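PDB 3TC9: IPT/TIG domain-containing protein from Bacteroides thetaiotaomicron, which is of unconfirmed function but probably acts as an auxiliary nutrient-binding protein, joining an immunoglobulin-like domain to a six-bladed beta-propeller. Local coordinates for residues V18-F23 against A93-A97; V140-P146 against V181-W186; T196-N201 against G225-A231; H278-Y283 against S349-D353; N290-I294 against Q316-D320. Where two conformers were deposited one is given. Numbering follows the deposited sequence.

Contact 1: V18-F23 against A93-A97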
# COMPACT_ATOMS: atom_id res chain seq x y z
N VAL B 18 37.45 17.12 22.59
CA VAL B 18 36.46 16.07 22.70
C VAL B 18 36.04 15.78 21.29
O VAL B 18 35.74 16.71 20.56
CB VAL B 18 35.27 16.42 23.61
CG1 VAL B 18 34.36 15.20 23.83
CG2 VAL B 18 35.76 16.95 24.95
N VAL B 19 36.07 14.52 20.86
CA VAL B 19 35.68 14.18 19.47
C VAL B 19 35.02 12.81 19.42
O VAL B 19 35.26 11.98 20.29
CB VAL B 19 36.85 14.25 18.42
CG1 VAL B 19 37.26 15.69 18.12
CG2 VAL B 19 38.05 13.41 18.84
N ILE B 20 34.20 12.59 18.40
CA ILE B 20 33.54 11.30 18.12
C ILE B 20 34.27 10.72 16.91
O ILE B 20 34.44 11.44 15.93
CB ILE B 20 32.01 11.41 17.91
CG1 ILE B 20 31.28 11.91 19.19
CG2 ILE B 20 31.43 10.09 17.42
CD1 ILE B 20 29.91 12.56 18.90
N SER B 21 34.78 9.48 17.02
CA SER B 21 35.48 8.78 15.95
C SER B 21 34.51 7.84 15.21
O SER B 21 34.63 7.71 13.99
CB SER B 21 36.69 8.02 16.47
OG SER B 21 36.35 7.01 17.41
N GLU B 22 33.58 7.20 15.92
CA GLU B 22 32.58 6.34 15.30
C GLU B 22 31.46 5.96 16.27
O GLU B 22 31.57 6.16 17.49
CB GLU B 22 33.20 5.05 14.67
CG GLU B 22 33.82 4.03 15.61
CD GLU B 22 34.51 2.87 14.93
OE1 GLU B 22 35.25 3.11 13.94
OE2 GLU B 22 34.33 1.71 15.38
N PHE B 23 30.39 5.42 15.72
CA PHE B 23 29.25 4.96 16.49
C PHE B 23 28.68 3.69 15.88
O PHE B 23 28.81 3.46 14.68
CB PHE B 23 28.16 6.04 16.64
CG PHE B 23 27.51 6.52 15.37
CD1 PHE B 23 26.40 5.86 14.85
CD2 PHE B 23 27.99 7.64 14.70
CE1 PHE B 23 25.82 6.28 13.65
CE2 PHE B 23 27.38 8.08 13.52
CZ PHE B 23 26.31 7.39 13.00
N ALA B 93 32.60 21.99 26.14
CA ALA B 93 33.23 21.39 24.96
C ALA B 93 32.16 20.76 24.13
O ALA B 93 31.25 20.17 24.67
CB ALA B 93 34.28 20.36 25.38
N ASN B 94 32.21 20.99 22.82
CA ASN B 94 31.24 20.51 21.85
C ASN B 94 31.87 19.75 20.66
O ASN B 94 32.90 20.17 20.11
CB ASN B 94 30.48 21.72 21.30
CG ASN B 94 29.45 22.28 22.23
OD1 ASN B 94 28.27 21.94 22.17
ND2 ASN B 94 29.86 23.21 23.08
N THR B 95 31.20 18.66 20.24
CA THR B 95 31.60 17.90 19.06
C THR B 95 30.35 17.37 18.34
O THR B 95 29.23 17.51 18.84
CB THR B 95 32.65 16.80 19.40
OG1 THR B 95 33.21 16.29 18.19
CG2 THR B 95 32.08 15.65 20.19
N GLU B 96 30.55 16.81 17.16
CA GLU B 96 29.49 16.27 16.33
C GLU B 96 30.02 15.06 15.56
O GLU B 96 31.21 15.01 15.23
CB GLU B 96 29.04 17.38 15.36
CG GLU B 96 27.61 17.24 14.84
CD GLU B 96 27.08 18.41 14.02
OE1 GLU B 96 27.54 19.56 14.23
OE2 GLU B 96 26.17 18.15 13.20
N ALA B 97 29.14 14.10 15.27
CA ALA B 97 29.51 12.93 14.46
C ALA B 97 29.47 13.30 12.97
O ALA B 97 28.68 14.16 12.58
CB ALA B 97 28.56 11.78 14.74
O HOH W 1 33.79 14.18 15.97
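In the immunoglobulin-like IPT/TIG domain, the start of strand 19-28 lies beside the end of strand 91-96, their axes 6.1 Å apart and their N-to-C directions only 25° from parallel. The seam is filled by small bumps. T95, which gives up most surface, sits in the notch between V18 and I20: its CB is 3.3 Å from V18 O, and its CG2 approaches V18 CG1 at 4.3 Å and I20 CG1 at 4.0 Å. Beta-branched threonine suits this slot, its methyl filling the notch while its hydroxyl meets water. Beyond it, the methyl of A93 rests on V18 CG2 (3.7 Å), and the longer arm of I20 reaches over the opposite backbone, with CD1 4.0 Å from A97 N. A97 is small enough to fit between I20 and F23, its CB 4.3 Å from I20 CG2 and 4.1 Å from F23 CE2. F23 can face inward because S21 and E22 form a classic beta bulge against Y37, which resets the alternation of side chains. No direct hydrogen bond across the seam is clear; water 1 spans the gap, accepting from I20 N (2.9 Å), donating to E96 O (2.8 Å) and bonding T95 OG1 (3.1 Å). The chemistry thus implies two strands joined by apolar packing and one water, rather than by continuous backbone pairing.

Contact 2: V140-P146 against V181-W186; sequences VWLSFDP and VRTICW. With EDO (1,2-ethanediol), chain U.
This is a buried packing contact between the innermost strands of two successive propeller blades, 141-145 and 181-186. Both are extended, except that R182 (-102/-45) breaks the path of its strand. They run nearly parallel (crossing angle 16°, axes 6.6 Å apart), W141 opposite T183 (CA-CA 5.6 Å) and S143 nearest I184 (6.6 Å). W141 (chi1 t, chi2 -92°) lays its six-membered ring over T183, whose CG2 is 3.5 Å from the centroid in a CH-pi contact, and its CD1 meets I184 CD1 at 4.0 Å. W186 (chi1 m, chi2 84°) reaches back, NE1 donating to S143 OG (2.8 Å), the small serine admitting the indole edge; P146 CD covers its five-membered ring, 3.6 Å from the centroid. An ethanediol, probably from the crystallisation liquor, bridges the strands: O2 donates to V140 O (2.6 Å) and O1 to R182 O (2.5 Å); the R182 guanidinium salt-bridges D198 and E272. Inner strands of successive blades thus pack through side chains, as in a beta-propeller.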
# COMPACT_ATOMS: atom_id res chain seq x y z
N VAL B 140 -18.10 -0.11 22.25
CA VAL B 140 -18.14 -1.55 21.92
C VAL B 140 -18.13 -1.79 20.41
O VAL B 140 -17.80 -2.90 19.97
CB VAL B 140 -19.33 -2.29 22.60
CG1 VAL B 140 -19.32 -2.06 24.11
CG2 VAL B 140 -20.69 -1.91 22.00
N TRP B 141 -18.49 -0.77 19.62
CA TRP B 141 -18.54 -0.90 18.18
C TRP B 141 -18.21 0.44 17.59
O TRP B 141 -18.79 1.44 18.01
CB TRP B 141 -19.92 -1.41 17.71
CG TRP B 141 -19.89 -2.09 16.39
CD1 TRP B 141 -20.10 -1.53 15.17
CD2 TRP B 141 -19.62 -3.49 16.15
NE1 TRP B 141 -20.00 -2.49 14.18
CE2 TRP B 141 -19.73 -3.70 14.76
CE3 TRP B 141 -19.38 -4.60 17.00
CZ2 TRP B 141 -19.55 -4.96 14.19
CZ3 TRP B 141 -19.21 -5.85 16.43
CH2 TRP B 141 -19.30 -6.02 15.04
N LEU B 142 -17.21 0.47 16.70
CA LEU B 142 -16.75 1.70 16.06
C LEU B 142 -17.04 1.62 14.57
O LEU B 142 -16.80 0.57 13.96
CB LEU B 142 -15.24 1.91 16.33
CG LEU B 142 -14.87 2.32 17.76
CD1 LEU B 142 -13.40 2.05 18.05
CD2 LEU B 142 -15.11 3.78 17.98
N SER B 143 -17.62 2.70 13.99
CA SER B 143 -18.00 2.73 12.57
C SER B 143 -17.95 4.14 11.99
O SER B 143 -18.60 5.06 12.51
CB SER B 143 -19.40 2.15 12.39
OG SER B 143 -19.85 2.25 11.05
N PHE B 144 -17.18 4.29 10.91
CA PHE B 144 -17.09 5.55 10.19
C PHE B 144 -18.35 5.77 9.38
O PHE B 144 -18.98 4.81 8.93
CB PHE B 144 -15.87 5.55 9.24
CG PHE B 144 -14.59 5.98 9.91
CD1 PHE B 144 -14.39 7.31 10.28
CD2 PHE B 144 -13.59 5.05 10.20
CE1 PHE B 144 -13.22 7.70 10.94
CE2 PHE B 144 -12.42 5.44 10.86
CZ PHE B 144 -12.24 6.76 11.22
N ASP B 145 -18.72 7.03 9.17
CA ASP B 145 -19.81 7.36 8.27
C ASP B 145 -19.26 7.12 6.84
O ASP B 145 -18.22 7.69 6.51
CB ASP B 145 -20.26 8.82 8.49
CG ASP B 145 -21.36 9.33 7.58
OD1 ASP B 145 -21.67 8.67 6.56
OD2 ASP B 145 -21.90 10.42 7.87
N PRO B 146 -19.89 6.23 6.02
CA PRO B 146 -19.35 5.98 4.67
C PRO B 146 -19.30 7.24 3.79
O PRO B 146 -18.48 7.28 2.87
CB PRO B 146 -20.32 4.94 4.09
CG PRO B 146 -20.96 4.30 5.28
CD PRO B 146 -21.11 5.43 6.25
N VAL B 181 -26.97 -1.44 23.37
CA VAL B 181 -26.65 -1.26 21.95
C VAL B 181 -25.36 -2.04 21.59
O VAL B 181 -24.30 -1.78 22.16
CB VAL B 181 -26.57 0.20 21.53
CG1 VAL B 181 -26.63 0.31 20.01
CG2 VAL B 181 -27.68 1.02 22.17
N ARG B 182 -25.46 -2.95 20.60
CA ARG B 182 -24.37 -3.85 20.25
C ARG B 182 -23.59 -3.47 19.01
O ARG B 182 -22.36 -3.60 19.01
CB ARG B 182 -24.94 -5.28 20.05
CG ARG B 182 -25.61 -5.88 21.29
CD ARG B 182 -24.67 -5.98 22.49
NE ARG B 182 -23.48 -6.77 22.18
CZ ARG B 182 -23.35 -8.07 22.44
NH1 ARG B 182 -24.32 -8.73 23.06
NH2 ARG B 182 -22.23 -8.71 22.12
N THR B 183 -24.27 -3.09 17.93
CA THR B 183 -23.61 -2.80 16.67
C THR B 183 -24.20 -1.59 15.98
O THR B 183 -25.26 -1.10 16.36
CB THR B 183 -23.68 -4.03 15.68
OG1 THR B 183 -25.04 -4.37 15.35
CG2 THR B 183 -22.91 -5.26 16.16
N ILE B 184 -23.46 -1.15 14.93
CA ILE B 184 -23.75 -0.10 13.96
C ILE B 184 -23.47 -0.64 12.60
O ILE B 184 -22.37 -1.17 12.34
CB ILE B 184 -22.91 1.21 14.14
CG1 ILE B 184 -22.75 1.66 15.57
CG2 ILE B 184 -23.37 2.35 13.19
CD1 ILE B 184 -21.36 2.17 15.85
N CYS B 185 -24.41 -0.45 11.69
CA CYS B 185 -24.19 -0.71 10.28
C CYS B 185 -25.01 0.31 9.47
O CYS B 185 -25.71 1.15 10.04
CB CYS B 185 -24.44 -2.16 9.87
SG CYS B 185 -26.12 -2.76 10.14
N TRP B 186 -24.79 0.33 8.16
CA TRP B 186 -25.36 1.35 7.30
C TRP B 186 -26.09 0.74 6.14
O TRP B 186 -25.70 -0.33 5.66
CB TRP B 186 -24.22 2.25 6.76
CG TRP B 186 -23.40 2.89 7.85
CD1 TRP B 186 -22.34 2.35 8.52
CD2 TRP B 186 -23.59 4.20 8.40
NE1 TRP B 186 -21.86 3.24 9.45
CE2 TRP B 186 -22.61 4.38 9.40
CE3 TRP B 186 -24.51 5.23 8.14
CZ2 TRP B 186 -22.52 5.56 10.15
CZ3 TRP B 186 -24.41 6.40 8.88
CH2 TRP B 186 -23.41 6.56 9.85
C1 EDO U . -20.36 -5.95 21.07
O1 EDO U . -21.25 -5.56 20.04
C2 EDO U . -19.02 -6.24 20.41
O2 EDO U . -18.02 -5.35 20.91

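Contact 3: T196-N201 against G225-A231; sequences TNDQNN and GQNCNGA
Two loops run antiparallel: residues 196-201 turn out of strand 192-197, while residues 225-231 lead to the next propeller blade. D198 lies opposite C228 (CA-CA 4.9 Å), N200 opposite Q226 (4.7 Å). N227 N donates to Q199 O (2.8 Å), N227 being left-handed (45/53). Water 2 accepts from Q199 N (3.1 Å) and C228 N (2.9 Å) and lies 2.8 Å from N197 O and 3.0 Å from G225 O. D198 (chi1 t) takes N229 ND2 on OD2 (2.9 Å) and a salt bridge from R182; water 3 links its OD1 (3.0 Å) to N229 ND2 (3.1 Å). Outside partners hold N229 OD1 (N243), N227 ND2 (N246) and T196 OG1 (N207). Q199 (chi1 p) bonds N201 N through OE1 and N201 O through NE2, both 2.8 Å. T196 CG2 meets C228 SG (3.5 Å) and G230 CA (3.6 Å); at G230's angles (150/156) a CB would jam against the preceding carbonyl O, calling for glycine. A blade's hairpin loop holds the propeller's blade-to-blade connection.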
# COMPACT_ATOMS: atom_id res chain seq x y z
N THR B 196 -28.49 -1.69 16.63
CA THR B 196 -29.00 -2.96 17.14
C THR B 196 -29.00 -3.00 18.67
O THR B 196 -27.95 -2.76 19.30
CB THR B 196 -28.18 -4.11 16.55
OG1 THR B 196 -28.29 -4.04 15.13
CG2 THR B 196 -28.66 -5.46 17.02
N ASN B 197 -30.17 -3.33 19.27
CA ASN B 197 -30.38 -3.41 20.71
C ASN B 197 -30.57 -4.86 21.19
O ASN B 197 -31.39 -5.60 20.65
CB ASN B 197 -31.58 -2.54 21.13
CG ASN B 197 -31.54 -2.10 22.57
OD1 ASN B 197 -30.51 -1.63 23.09
ND2 ASN B 197 -32.66 -2.22 23.24
N ASP B 198 -29.79 -5.25 22.20
CA ASP B 198 -29.84 -6.60 22.79
C ASP B 198 -30.76 -6.59 24.01
O ASP B 198 -30.36 -6.14 25.08
CB ASP B 198 -28.40 -7.08 23.16
CG ASP B 198 -28.23 -8.56 23.48
OD1 ASP B 198 -29.26 -9.25 23.73
OD2 ASP B 198 -27.05 -9.02 23.54
N GLN B 199 -32.01 -7.06 23.83
CA GLN B 199 -33.00 -7.08 24.92
C GLN B 199 -33.86 -8.36 24.84
O GLN B 199 -34.05 -8.88 23.75
CB GLN B 199 -33.83 -5.78 24.93
CG GLN B 199 -34.54 -5.43 23.62
CD GLN B 199 -35.81 -6.20 23.48
OE1 GLN B 199 -36.51 -6.47 24.46
NE2 GLN B 199 -36.14 -6.61 22.27
N ASN B 200 -34.34 -8.86 26.01
CA ASN B 200 -35.05 -10.14 26.15
C ASN B 200 -36.53 -10.20 25.72
O ASN B 200 -37.09 -11.29 25.75
CB ASN B 200 -34.96 -10.65 27.60
CG ASN B 200 -35.49 -9.73 28.69
OD1 ASN B 200 -36.40 -8.91 28.50
ND2 ASN B 200 -34.91 -9.87 29.88
N ASN B 201 -37.17 -9.08 25.36
CA ASN B 201 -38.59 -9.10 24.96
C ASN B 201 -38.73 -9.25 23.44
O ASN B 201 -38.29 -8.38 22.70
CB ASN B 201 -39.31 -7.85 25.45
CG ASN B 201 -40.82 -7.88 25.40
OD1 ASN B 201 -41.45 -8.29 24.41
ND2 ASN B 201 -41.44 -7.38 26.46
N GLY B 225 -37.57 -8.15 17.97
CA GLY B 225 -36.97 -9.44 18.28
C GLY B 225 -36.14 -9.46 19.54
O GLY B 225 -35.49 -8.46 19.88
N GLN B 226 -36.13 -10.60 20.22
CA GLN B 226 -35.35 -10.74 21.45
C GLN B 226 -33.92 -11.24 21.19
O GLN B 226 -33.63 -11.89 20.19
CB GLN B 226 -36.06 -11.68 22.45
CG GLN B 226 -36.26 -13.10 21.92
CD GLN B 226 -36.91 -14.02 22.92
OE1 GLN B 226 -36.82 -13.84 24.15
NE2 GLN B 226 -37.53 -15.07 22.40
N ASN B 227 -33.03 -10.86 22.12
CA ASN B 227 -31.63 -11.24 22.30
C ASN B 227 -30.80 -11.20 21.00
O ASN B 227 -30.09 -12.16 20.65
CB ASN B 227 -31.56 -12.61 23.00
CG ASN B 227 -32.34 -12.64 24.30
OD1 ASN B 227 -32.19 -11.79 25.19
ND2 ASN B 227 -33.24 -13.59 24.43
N CYS B 228 -30.86 -10.07 20.32
CA CYS B 228 -30.10 -9.82 19.11
C CYS B 228 -28.74 -9.24 19.51
O CYS B 228 -28.69 -8.22 20.19
CB CYS B 228 -30.86 -8.89 18.18
SG CYS B 228 -30.07 -8.61 16.59
N ASN B 229 -27.64 -9.90 19.10
CA ASN B 229 -26.28 -9.47 19.48
C ASN B 229 -25.58 -8.67 18.38
O ASN B 229 -24.39 -8.38 18.49
CB ASN B 229 -25.43 -10.69 19.86
CG ASN B 229 -26.19 -11.72 20.67
OD1 ASN B 229 -26.40 -12.83 20.22
ND2 ASN B 229 -26.70 -11.34 21.83
N GLY B 230 -26.31 -8.29 17.35
CA GLY B 230 -25.74 -7.50 16.28
C GLY B 230 -26.39 -7.72 14.95
O GLY B 230 -26.98 -8.78 14.70
N ALA B 231 -26.29 -6.71 14.08
CA ALA B 231 -26.80 -6.75 12.72
C ALA B 231 -25.74 -6.20 11.77
O ALA B 231 -24.82 -5.49 12.21
CB ALA B 231 -28.10 -5.96 12.61
O HOH W 2 -32.79 -7.96 21.02
O HOH W 3 -28.33 -12.01 24.34

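Contact 4: H278-Y283 against S349-D353; sequences HPSGNY and SDEYD. With EDO (1,2-ethanediol), chain T.
One carboxylate serves two aromatic donors: D350 takes H278 NE2 on OD1 (2.7 Å) and the Y283 hydroxyl on OD2 (2.6 Å). The site joins adjacent blades of the beta-propeller, the hairpin between strands 273-277 and 283-288 meeting the loop that enters strand 352-358. The backbones stay apart (H278-Y352 CA 8.3 Å), so side chains span the gap. H278 to G281 is a type I turn, G281 taking the positive phi (80/12) that glycine favours. H278 (chi1 t, chi2 -84°) is steered by S280, whose OG meets ND1 at 2.7 Å and accepts from N282 N (3.1 Å) in an ST turn. D350 is braced likewise: OD1 accepts from Y352 N (3.2 Å), an Asx turn. Y352 (chi1 m) offers its ring face to P279, whose compact, rigid ring presents CG 3.9 Å from the centroid. An ethanediol O1 takes N282 ND2 (3.2 Å). S349 packs on V102 of the second subunit. Water 4 donates to Y283 OH (3.0 Å) and Y352 O (2.9 Å).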
# COMPACT_ATOMS: atom_id res chain seq x y z
N HIS B 278 -16.65 -9.32 4.67
CA HIS B 278 -15.42 -8.95 4.01
C HIS B 278 -15.78 -7.80 3.02
O HIS B 278 -16.89 -7.84 2.47
CB HIS B 278 -14.85 -10.19 3.30
CG HIS B 278 -13.58 -9.96 2.56
ND1 HIS B 278 -13.57 -9.46 1.28
CD2 HIS B 278 -12.31 -10.22 2.94
CE1 HIS B 278 -12.30 -9.38 0.94
NE2 HIS B 278 -11.50 -9.85 1.91
N PRO B 279 -14.88 -6.80 2.78
CA PRO B 279 -15.22 -5.67 1.87
C PRO B 279 -15.75 -6.04 0.46
O PRO B 279 -16.51 -5.26 -0.12
CB PRO B 279 -13.90 -4.91 1.75
CG PRO B 279 -13.18 -5.23 3.01
CD PRO B 279 -13.54 -6.60 3.39
N SER B 280 -15.36 -7.23 -0.08
CA SER B 280 -15.84 -7.74 -1.38
C SER B 280 -17.30 -8.21 -1.29
O SER B 280 -18.00 -8.27 -2.31
CB SER B 280 -14.98 -8.91 -1.82
OG SER B 280 -15.14 -9.99 -0.90
N GLY B 281 -17.71 -8.61 -0.09
CA GLY B 281 -19.02 -9.17 0.18
C GLY B 281 -19.11 -10.63 -0.20
O GLY B 281 -20.21 -11.19 -0.23
N ASN B 282 -17.95 -11.28 -0.47
CA ASN B 282 -17.89 -12.70 -0.88
C ASN B 282 -18.13 -13.67 0.27
O ASN B 282 -18.46 -14.83 0.04
CB ASN B 282 -16.54 -13.03 -1.55
CG ASN B 282 -16.43 -12.48 -2.96
OD1 ASN B 282 -17.43 -12.23 -3.64
ND2 ASN B 282 -15.21 -12.29 -3.44
N TYR B 283 -17.93 -13.19 1.52
CA TYR B 283 -18.12 -13.99 2.73
C TYR B 283 -18.22 -13.11 3.93
O TYR B 283 -17.91 -11.93 3.86
CB TYR B 283 -16.98 -15.02 2.92
CG TYR B 283 -15.64 -14.44 3.33
CD1 TYR B 283 -15.30 -14.32 4.68
CD2 TYR B 283 -14.68 -14.09 2.38
CE1 TYR B 283 -14.06 -13.81 5.07
CE2 TYR B 283 -13.42 -13.64 2.76
CZ TYR B 283 -13.12 -13.49 4.11
OH TYR B 283 -11.90 -13.00 4.48
N SER B 349 -6.66 -13.55 -4.10
CA SER B 349 -8.11 -13.58 -3.98
C SER B 349 -8.55 -12.76 -2.75
O SER B 349 -9.39 -11.88 -2.90
CB SER B 349 -8.60 -15.02 -3.90
OG SER B 349 -9.96 -15.01 -4.28
N ASP B 350 -7.91 -12.97 -1.58
CA ASP B 350 -8.18 -12.20 -0.37
C ASP B 350 -6.97 -11.31 -0.02
O ASP B 350 -5.93 -11.81 0.37
CB ASP B 350 -8.51 -13.15 0.78
CG ASP B 350 -9.32 -12.51 1.90
OD1 ASP B 350 -9.20 -11.28 2.11
OD2 ASP B 350 -10.08 -13.25 2.58
N GLU B 351 -7.13 -9.99 -0.12
CA GLU B 351 -6.07 -9.03 0.13
C GLU B 351 -6.10 -8.47 1.55
O GLU B 351 -5.32 -7.58 1.88
CB GLU B 351 -6.17 -7.88 -0.89
CG GLU B 351 -5.78 -8.27 -2.31
CD GLU B 351 -5.39 -7.13 -3.24
OE1 GLU B 351 -5.07 -6.03 -2.74
OE2 GLU B 351 -5.35 -7.36 -4.47
N TYR B 352 -7.02 -8.96 2.37
CA TYR B 352 -7.18 -8.43 3.71
C TYR B 352 -6.89 -9.43 4.79
O TYR B 352 -7.11 -10.61 4.60
CB TYR B 352 -8.61 -7.90 3.93
CG TYR B 352 -9.05 -6.82 2.97
CD1 TYR B 352 -9.46 -7.13 1.67
CD2 TYR B 352 -9.10 -5.49 3.37
CE1 TYR B 352 -9.88 -6.14 0.79
CE2 TYR B 352 -9.50 -4.49 2.49
CZ TYR B 352 -9.89 -4.81 1.20
OH TYR B 352 -10.30 -3.82 0.35
N ASP B 353 -6.46 -8.92 5.94
CA ASP B 353 -6.33 -9.61 7.21
C ASP B 353 -7.51 -9.14 8.08
O ASP B 353 -8.06 -8.04 7.88
CB ASP B 353 -4.99 -9.27 7.89
CG ASP B 353 -3.76 -9.94 7.35
OD1 ASP B 353 -3.81 -11.15 7.12
OD2 ASP B 353 -2.72 -9.28 7.29
C1 EDO T . -12.12 -13.10 -0.87
O1 EDO T . -12.58 -11.96 -1.61
C2 EDO T . -12.92 -14.34 -1.27
O2 EDO T . -12.26 -15.51 -0.75
O HOH W 4 -9.71 -11.40 5.68

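Contact 5: N290-I294 against Q316-D320. With EDO (1,2-ethanediol), chain V; EDO (1,2-ethanediol), chain R.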
# COMPACT_ATOMS: atom_id res chain seq x y z
N ASN B 290 -19.47 -15.71 23.02
CA ASN B 290 -19.53 -16.52 24.23
C ASN B 290 -19.08 -17.98 24.03
O ASN B 290 -19.20 -18.78 24.97
CB ASN B 290 -20.94 -16.47 24.82
CG ASN B 290 -21.99 -17.16 23.98
OD1 ASN B 290 -21.85 -17.33 22.76
ND2 ASN B 290 -23.04 -17.61 24.64
N GLN B 291 -18.53 -18.33 22.84
CA GLN B 291 -18.09 -19.70 22.55
C GLN B 291 -16.64 -19.76 22.03
O GLN B 291 -16.08 -20.85 21.86
CB GLN B 291 -19.07 -20.40 21.58
CG GLN B 291 -20.50 -20.56 22.12
CD GLN B 291 -20.61 -21.42 23.38
OE1 GLN B 291 -19.80 -22.31 23.64
NE2 GLN B 291 -21.64 -21.18 24.17
N HIS B 292 -16.02 -18.59 21.89
CA HIS B 292 -14.60 -18.32 21.62
C HIS B 292 -14.07 -18.95 20.34
O HIS B 292 -12.98 -19.55 20.33
CB HIS B 292 -13.79 -18.75 22.84
CG HIS B 292 -14.52 -18.44 24.10
ND1 HIS B 292 -14.71 -17.13 24.50
CD2 HIS B 292 -15.24 -19.26 24.91
CE1 HIS B 292 -15.47 -17.19 25.59
NE2 HIS B 292 -15.82 -18.45 25.86
N TYR B 293 -14.80 -18.75 19.24
CA TYR B 293 -14.38 -19.26 17.93
C TYR B 293 -15.03 -18.43 16.83
O TYR B 293 -15.96 -17.64 17.08
CB TYR B 293 -14.67 -20.78 17.79
CG TYR B 293 -16.11 -21.17 17.52
CD1 TYR B 293 -17.11 -20.92 18.46
CD2 TYR B 293 -16.46 -21.89 16.39
CE1 TYR B 293 -18.43 -21.32 18.24
CE2 TYR B 293 -17.77 -22.30 16.16
CZ TYR B 293 -18.76 -22.00 17.08
OH TYR B 293 -20.06 -22.39 16.86
N ILE B 294 -14.50 -18.57 15.63
CA ILE B 294 -14.98 -17.84 14.46
C ILE B 294 -15.31 -18.82 13.33
O ILE B 294 -14.61 -19.81 13.10
CB ILE B 294 -13.94 -16.75 14.04
CG1 ILE B 294 -13.61 -15.77 15.21
CG2 ILE B 294 -14.37 -15.99 12.77
CD1 ILE B 294 -12.38 -14.87 15.01
N GLN B 316 -14.72 -24.37 20.09
CA GLN B 316 -16.02 -24.12 20.73
C GLN B 316 -15.93 -24.33 22.24
O GLN B 316 -15.58 -25.42 22.70
CB GLN B 316 -17.13 -25.03 20.15
CG GLN B 316 -17.31 -24.95 18.65
CD GLN B 316 -16.62 -26.09 17.95
OE1 GLN B 316 -15.39 -26.13 17.83
NE2 GLN B 316 -17.42 -27.04 17.48
N GLY B 317 -16.20 -23.27 23.00
CA GLY B 317 -16.19 -23.27 24.46
C GLY B 317 -14.84 -23.34 25.14
O GLY B 317 -14.80 -23.40 26.38
N ALA B 318 -13.72 -23.33 24.37
CA ALA B 318 -12.38 -23.43 24.96
C ALA B 318 -11.68 -22.06 25.02
O ALA B 318 -11.05 -21.62 24.05
CB ALA B 318 -11.54 -24.44 24.20
N LYS B 319 -11.81 -21.39 26.18
CA LYS B 319 -11.25 -20.08 26.51
C LYS B 319 -9.75 -20.17 26.75
O LYS B 319 -9.33 -20.88 27.68
CB LYS B 319 -11.88 -19.52 27.82
CG LYS B 319 -13.38 -19.53 27.97
CD LYS B 319 -13.70 -19.77 29.44
CE LYS B 319 -15.09 -19.35 29.81
NZ LYS B 319 -15.17 -19.06 31.26
N ASP B 320 -8.95 -19.44 26.00
CA ASP B 320 -7.51 -19.43 26.24
C ASP B 320 -6.85 -18.37 25.39
O ASP B 320 -7.53 -17.72 24.61
CB ASP B 320 -6.91 -20.82 25.94
CG ASP B 320 -5.67 -21.18 26.72
OD1 ASP B 320 -5.03 -20.26 27.30
OD2 ASP B 320 -5.29 -22.36 26.70
C1 EDO V . -7.72 -16.75 29.62
O1 EDO V . -8.17 -16.61 28.27
C2 EDO V . -6.43 -17.57 29.66
O2 EDO V . -6.74 -18.97 29.64
C1 EDO R . -16.59 -14.76 29.65
O1 EDO R . -16.21 -15.27 28.37
C2 EDO R . -16.43 -15.88 30.66
O2 EDO R . -15.04 -16.17 30.82
O HOH W 5 -10.84 -20.80 21.48
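H292, Q316 and Y293 supply most of the buried surface where the tight turn between strands 283-288 and 293-300 meets the loop leaving strand 305-312. H292, the most covered, has left-handed backbone angles (58/50) that swing its ring toward the loop. One face receives the aliphatic part of K319, whose CG is 3.8 Å from the ring centroid in a CH-pi contact, while K319 NZ runs on to an ethanediol O2 (2.9 Å). The imidazole suits this place because it is flat for packing and polar at its rim: ND1 is bonded to the backbone of A333, and H332 meets the ring edge-to-face. Q316 makes the matching contact on Y293, with CG 3.6 Å from the ring centroid and almost on the normal, so that a nominally polar side chain contributes its methylene, while Y293 OH is bonded to W271. Between these two CH-pi contacts the backbones touch. G317 N donates to Q291 O (2.7 Å), and glycine suits the positive phi (72/3); water 5 donates to H292 O and A318 O (both 2.7 Å), tying the two segments again. This is a turn within one propeller blade holding the connection to the next.

How the contacts relate
Contact 1 stands alone in the immunoglobulin-like domain, its nearest atoms about 33 Å or more from those of the others, which all lie in the propeller. Contact 2 is the buried one, relying on large side chains between inner strands; contacts 1, 3, 4 and 5 are only partly buried. Contacts 3 and 5 occupy equivalent places in different blades, each joining the turn after a blade's second strand to the exit loop through one backbone hydrogen bond and water; contact 3 adds charge and amides, contact 5 CH-pi packing. Contact 4 bridges successive blades through a shared carboxylate, and contact 5 is nested within its chain loop. Contacts 2 and 3 share a sheet and touch through R182 and D198.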